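Local coordinates for protein enoyl-CoA hydratase (Bacillus halodurans, PDB 3LKE) that probably catalyses the hydration of the double bond of enoyl-CoA thioesters as a member of the crotonase superfamily, at residues A[49-53]-A[201-205]; A[142-146]-A[237-242]. One frame throughout, in Å; residues are numbered along the deposited sequence.

Interaction 1: A[49-53]-A[201-205]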
loop_
_atom_site.group_PDB
_atom_site.type_symbol
_atom_site.label_atom_id
_atom_site.label_comp_id
_atom_site.label_asym_id
_atom_site.label_seq_id
_atom_site.Cartn_x
_atom_site.Cartn_y
_atom_site.Cartn_z
ATOM N N ILE A 49 1.219 31.238 -6.658
ATOM C CA ILE A 49 0.488 30.177 -7.341
ATOM C C ILE A 49 0.115 29.051 -6.389
ATOM O O ILE A 49 0.782 28.841 -5.379
ATOM C CB ILE A 49 1.277 29.604 -8.524
ATOM C CG1 ILE A 49 2.539 28.886 -8.034
ATOM C CG2 ILE A 49 1.606 30.711 -9.523
ATOM C CD1 ILE A 49 3.376 28.300 -9.151
ATOM N N HIS A 50 -0.962 28.347 -6.719
ATOM C CA HIS A 50 -1.418 27.210 -5.924
ATOM C C HIS A 50 -1.211 25.883 -6.653
ATOM O O HIS A 50 -1.273 24.810 -6.042
ATOM C CB HIS A 50 -2.891 27.372 -5.553
ATOM C CG HIS A 50 -3.765 27.782 -6.700
ATOM N ND1 HIS A 50 -4.059 26.941 -7.752
ATOM C CD2 HIS A 50 -4.409 28.947 -6.957
ATOM C CE1 HIS A 50 -4.850 27.568 -8.606
ATOM N NE2 HIS A 50 -5.075 28.787 -8.148
ATOM N N SER A 51 -0.956 25.958 -7.957
ATOM C CA SER A 51 -0.874 24.760 -8.780
ATOM C C SER A 51 0.210 24.871 -9.848
ATOM O O SER A 51 0.616 25.968 -10.247
ATOM C CB SER A 51 -2.215 24.493 -9.466
ATOM O OG SER A 51 -3.269 24.388 -8.535
ATOM N N ILE A 52 0.671 23.709 -10.296
ATOM C CA ILE A 52 1.588 23.597 -11.415
ATOM C C ILE A 52 1.029 22.537 -12.349
ATOM O O ILE A 52 0.771 21.409 -11.933
ATOM C CB ILE A 52 2.993 23.188 -10.956
ATOM C CG1 ILE A 52 3.612 24.288 -10.094
ATOM C CG2 ILE A 52 3.883 22.919 -12.156
ATOM C CD1 ILE A 52 4.917 23.909 -9.475
ATOM N N ILE A 53 0.830 22.912 -13.610
ATOM C CA ILE A 53 0.272 22.023 -14.618
ATOM C C ILE A 53 1.347 21.673 -15.643
ATOM O O ILE A 53 1.956 22.571 -16.221
ATOM C CB ILE A 53 -0.889 22.723 -15.378
ATOM C CG1 ILE A 53 -1.991 23.142 -14.405
ATOM C CG2 ILE A 53 -1.454 21.803 -16.459
ATOM C CD1 ILE A 53 -2.676 21.972 -13.729
ATOM N N LEU A 201 -8.806 23.474 -11.175
ATOM C CA LEU A 201 -7.991 24.554 -10.641
ATOM C C LEU A 201 -8.826 25.527 -9.814
ATOM O O LEU A 201 -8.334 26.118 -8.854
ATOM C CB LEU A 201 -7.266 25.292 -11.763
ATOM C CG LEU A 201 -6.221 24.454 -12.497
ATOM C CD1 LEU A 201 -5.591 25.263 -13.618
ATOM C CD2 LEU A 201 -5.159 23.922 -11.519
ATOM N N LYS A 202 -10.086 25.692 -10.202
ATOM C CA LYS A 202 -11.010 26.520 -9.444
ATOM C C LYS A 202 -11.184 25.941 -8.037
ATOM O O LYS A 202 -11.176 26.680 -7.054
ATOM C CB LYS A 202 -12.358 26.609 -10.161
ATOM C CG LYS A 202 -13.420 27.397 -9.410
ATOM C CD LYS A 202 -14.813 27.035 -9.916
ATOM C CE LYS A 202 -14.897 27.154 -11.440
ATOM N NZ LYS A 202 -16.159 26.571 -11.975
ATOM N N ALA A 203 -11.317 24.616 -7.952
ATOM C CA ALA A 203 -11.467 23.930 -6.667
ATOM C C ALA A 203 -10.218 24.100 -5.815
ATOM O O ALA A 203 -10.304 24.362 -4.614
ATOM C CB ALA A 203 -11.769 22.462 -6.878
ATOM N N VAL A 204 -9.056 23.948 -6.442
ATOM C CA VAL A 204 -7.793 24.173 -5.757
ATOM C C VAL A 204 -7.689 25.596 -5.207
ATOM O O VAL A 204 -7.235 25.794 -4.079
ATOM C CB VAL A 204 -6.585 23.882 -6.669
ATOM C CG1 VAL A 204 -5.283 24.129 -5.932
ATOM C CG2 VAL A 204 -6.644 22.457 -7.186
ATOM N N SER A 205 -8.114 26.584 -5.996
ATOM C CA SER A 205 -7.913 27.984 -5.627
ATOM C C SER A 205 -8.713 28.355 -4.381
ATOM O O SER A 205 -8.378 29.328 -3.692
ATOM C CB SER A 205 -8.283 28.934 -6.787
ATOM O OG SER A 205 -9.683 28.964 -6.996
#

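Interaction 2: A[142-146]-A[237-242]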
loop_
_atom_site.group_PDB
_atom_site.type_symbol
_atom_site.label_atom_id
_atom_site.label_comp_id
_atom_site.label_asym_id
_atom_site.label_seq_id
_atom_site.Cartn_x
_atom_site.Cartn_y
_atom_site.Cartn_z
ATOM N N GLY A 142 16.409 -4.684 -21.884
ATOM C CA GLY A 142 17.456 -5.241 -21.049
ATOM C C GLY A 142 17.991 -4.238 -20.041
ATOM O O GLY A 142 19.130 -4.350 -19.583
ATOM N N ILE A 143 17.172 -3.252 -19.681
ATOM C CA ILE A 143 17.570 -2.310 -18.643
ATOM C C ILE A 143 16.640 -2.333 -17.432
ATOM O O ILE A 143 15.568 -2.941 -17.468
ATOM C CB ILE A 143 17.675 -0.891 -19.179
ATOM C CG1 ILE A 143 16.318 -0.425 -19.698
ATOM C CG2 ILE A 143 18.737 -0.829 -20.284
ATOM C CD1 ILE A 143 16.261 1.071 -19.929
ATOM N N SER A 144 17.075 -1.684 -16.353
ATOM C CA SER A 144 16.269 -1.583 -15.133
ATOM C C SER A 144 15.443 -0.302 -15.174
ATOM O O SER A 144 15.746 0.610 -15.938
ATOM C CB SER A 144 17.166 -1.589 -13.901
ATOM O OG SER A 144 18.302 -0.757 -14.109
ATOM N N PRO A 145 14.387 -0.230 -14.354
ATOM C CA PRO A 145 13.548 0.973 -14.401
ATOM C C PRO A 145 14.278 2.147 -13.781
ATOM O O PRO A 145 14.985 1.980 -12.785
ATOM C CB PRO A 145 12.346 0.608 -13.527
ATOM C CG PRO A 145 12.441 -0.882 -13.308
ATOM C CD PRO A 145 13.879 -1.234 -13.407
ATOM N N ASP A 146 14.106 3.323 -14.371
ATOM C CA ASP A 146 14.737 4.521 -13.856
ATOM C C ASP A 146 13.747 5.684 -13.787
ATOM O O ASP A 146 12.534 5.489 -13.959
ATOM C CB ASP A 146 15.939 4.887 -14.728
ATOM C CG ASP A 146 15.525 5.319 -16.123
ATOM O OD1 ASP A 146 14.334 5.142 -16.477
ATOM O OD2 ASP A 146 16.384 5.836 -16.864
ATOM N N GLU A 237 22.380 1.201 -10.734
ATOM C CA GLU A 237 22.021 -0.038 -11.422
ATOM C C GLU A 237 22.006 0.152 -12.931
ATOM O O GLU A 237 22.430 -0.724 -13.677
ATOM C CB GLU A 237 20.656 -0.577 -10.965
ATOM C CG GLU A 237 20.570 -0.960 -9.486
ATOM C CD GLU A 237 21.488 -2.119 -9.095
ATOM O OE1 GLU A 237 21.845 -2.951 -9.961
ATOM O OE2 GLU A 237 21.832 -2.202 -7.897
ATOM N N LEU A 238 21.494 1.289 -13.388
ATOM C CA LEU A 238 21.402 1.526 -14.824
ATOM C C LEU A 238 22.794 1.732 -15.422
ATOM O O LEU A 238 23.080 1.256 -16.513
ATOM C CB LEU A 238 20.518 2.741 -15.124
ATOM C CG LEU A 238 20.095 2.855 -16.590
ATOM C CD1 LEU A 238 19.274 1.642 -17.004
ATOM C CD2 LEU A 238 19.319 4.143 -16.849
ATOM N N VAL A 239 23.652 2.431 -14.692
ATOM C CA VAL A 239 25.003 2.711 -15.181
ATOM C C VAL A 239 25.777 1.412 -15.322
ATOM O O VAL A 239 26.535 1.220 -16.280
ATOM C CB VAL A 239 25.763 3.664 -14.241
ATOM C CG1 VAL A 239 27.275 3.637 -14.553
ATOM C CG2 VAL A 239 25.214 5.077 -14.358
ATOM N N ALA A 240 25.575 0.518 -14.359
ATOM C CA ALA A 240 26.235 -0.779 -14.367
ATOM C C ALA A 240 25.755 -1.613 -15.553
ATOM O O ALA A 240 26.528 -2.328 -16.169
ATOM C CB ALA A 240 25.988 -1.513 -13.044
ATOM N N LEU A 241 24.469 -1.524 -15.880
ATOM C CA LEU A 241 23.947 -2.304 -16.993
ATOM C C LEU A 241 24.413 -1.747 -18.350
ATOM O O LEU A 241 24.602 -2.497 -19.310
ATOM C CB LEU A 241 22.417 -2.364 -16.934
ATOM C CG LEU A 241 21.824 -3.338 -15.920
ATOM C CD1 LEU A 241 20.349 -3.008 -15.659
ATOM C CD2 LEU A 241 21.981 -4.782 -16.406
ATOM N N PHE A 242 24.589 -0.434 -18.427
ATOM C CA PHE A 242 24.992 0.194 -19.691
ATOM C C PHE A 242 26.463 -0.080 -20.033
ATOM O O PHE A 242 26.936 0.279 -21.112
ATOM C CB PHE A 242 24.704 1.693 -19.674
ATOM C CG PHE A 242 23.385 2.050 -20.285
ATOM C CD1 PHE A 242 22.202 1.698 -19.657
ATOM C CD2 PHE A 242 23.324 2.735 -21.492
ATOM C CE1 PHE A 242 20.986 2.014 -20.214
ATOM C CE2 PHE A 242 22.102 3.056 -22.062
ATOM C CZ PHE A 242 20.932 2.697 -21.424
#

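Interaction 1: A[49-53]-A[201-205]
Strand 51-53 and helix 201-205 run nearly antiparallel, at 160°, with their axes 10.4 Å apart at closest approach, the usual spacing of a helix lying on a sheet. The CA atoms of His50 and Ser205 come within 6.5 Å, those of Ser51 and Leu201 within 7.4 Å. No hydrogen bond crosses; van der Waals packing holds the pair. His50, just ahead of the strand, meets three residues of the helix segment: its ND1 lies 3.6 Å from Val204 CG1 and its NE2 3.5 Å from Ser205 CB, with Ser205 CA over one ring face, and its CE1 is 3.8 Å from Leu201 O. His50 ND1 and Ser51 OG share a 2.8 Å hydrogen bond, which ties the ring to the next side chain. Ser51 OG also meets Val204 CG1 at 3.3 Å, while further along Ile53 CD1 packs on Leu201 CD2 at 3.9 Å. Ile52 points to the opposite face of the strand. Within 201-205, Ser205 OG donates a 2.7 Å hydrogen bond back to Lys202 O. Val204 also packs on Leu167 of the second subunit. In the crotonase fold this strand lies between strands 14-19 and 103-108, and the helix spreads over both: Leu201 touches Tyr16 and Val204 touches Val103.

Interaction 2: A[142-146]-A[237-242]
Two polar backbone atoms, Gly142 O and Ser144 N, are buried here without any hydrogen-bonding partner in the model, and not one hydrogen bond links loop 142-146 to segment 237-242. Instead, Leu238, Leu241 and Phe242 pack against the backbone and side chains of the extended loop. Gly142 sets the loop's course: with positive phi (77°), a conformation that favours glycine, it is the C-prime residue of a Schellman motif closing helix 138-141, in which Ile143 N bonds to Phe138 O and Gly142 N to His139 O. From there the chain passes the helix, with CA atoms 6.6 Å apart for Ile143 and Leu241 and 6.0 Å for Ser144 and Leu238. Leu238 has the largest area covered in this contact: its CD1 lies 3.7 Å from Ile143 CB and 3.8 Å from Ser144 O, and its CD2 3.4 Å from Asp146 OD2. One turn on, Leu241 CD1 comes to 3.4 Å from Ser144 OG, and Ile143 CG2 meets Phe242 CE1 at 3.6 Å, obliquely to the ring. Glu237 turns its carboxylate from the loop to a salt bridge with Lys217 of the third subunit; Leu218 of that subunit packs on Ser144, so the contact lies at the interface with this other copy of the protein. Within the chain, it joins the C-terminal part of helix 223-241 to the loop leading into helix 149-157. Phe242 reaches on to Leu71 and Cys74 of helix 68-76 and Leu83 of helix 81-98, while Ile143 rests on Ile247 of helix 245-253.

From the N terminus, the chain reaches 49-53 first, then 142-146, then 201-205, which closes interaction 1 over 147 intervening residues; 237-242 follows and closes interaction 2 over 90. The two loops therefore cross, each holding one segment of the other. Interaction 1 brings helix 190-205 back to an early strand of the six-stranded sheet, while interaction 2 ties the late helix 223-241 to the middle of the chain. They lie on opposite sides of the chain's centre, with contact centres 37 Å apart and nearest atoms about 20 Å apart. Each has a neighbouring subunit close by: the second beside interaction 1, the third beside interaction 2.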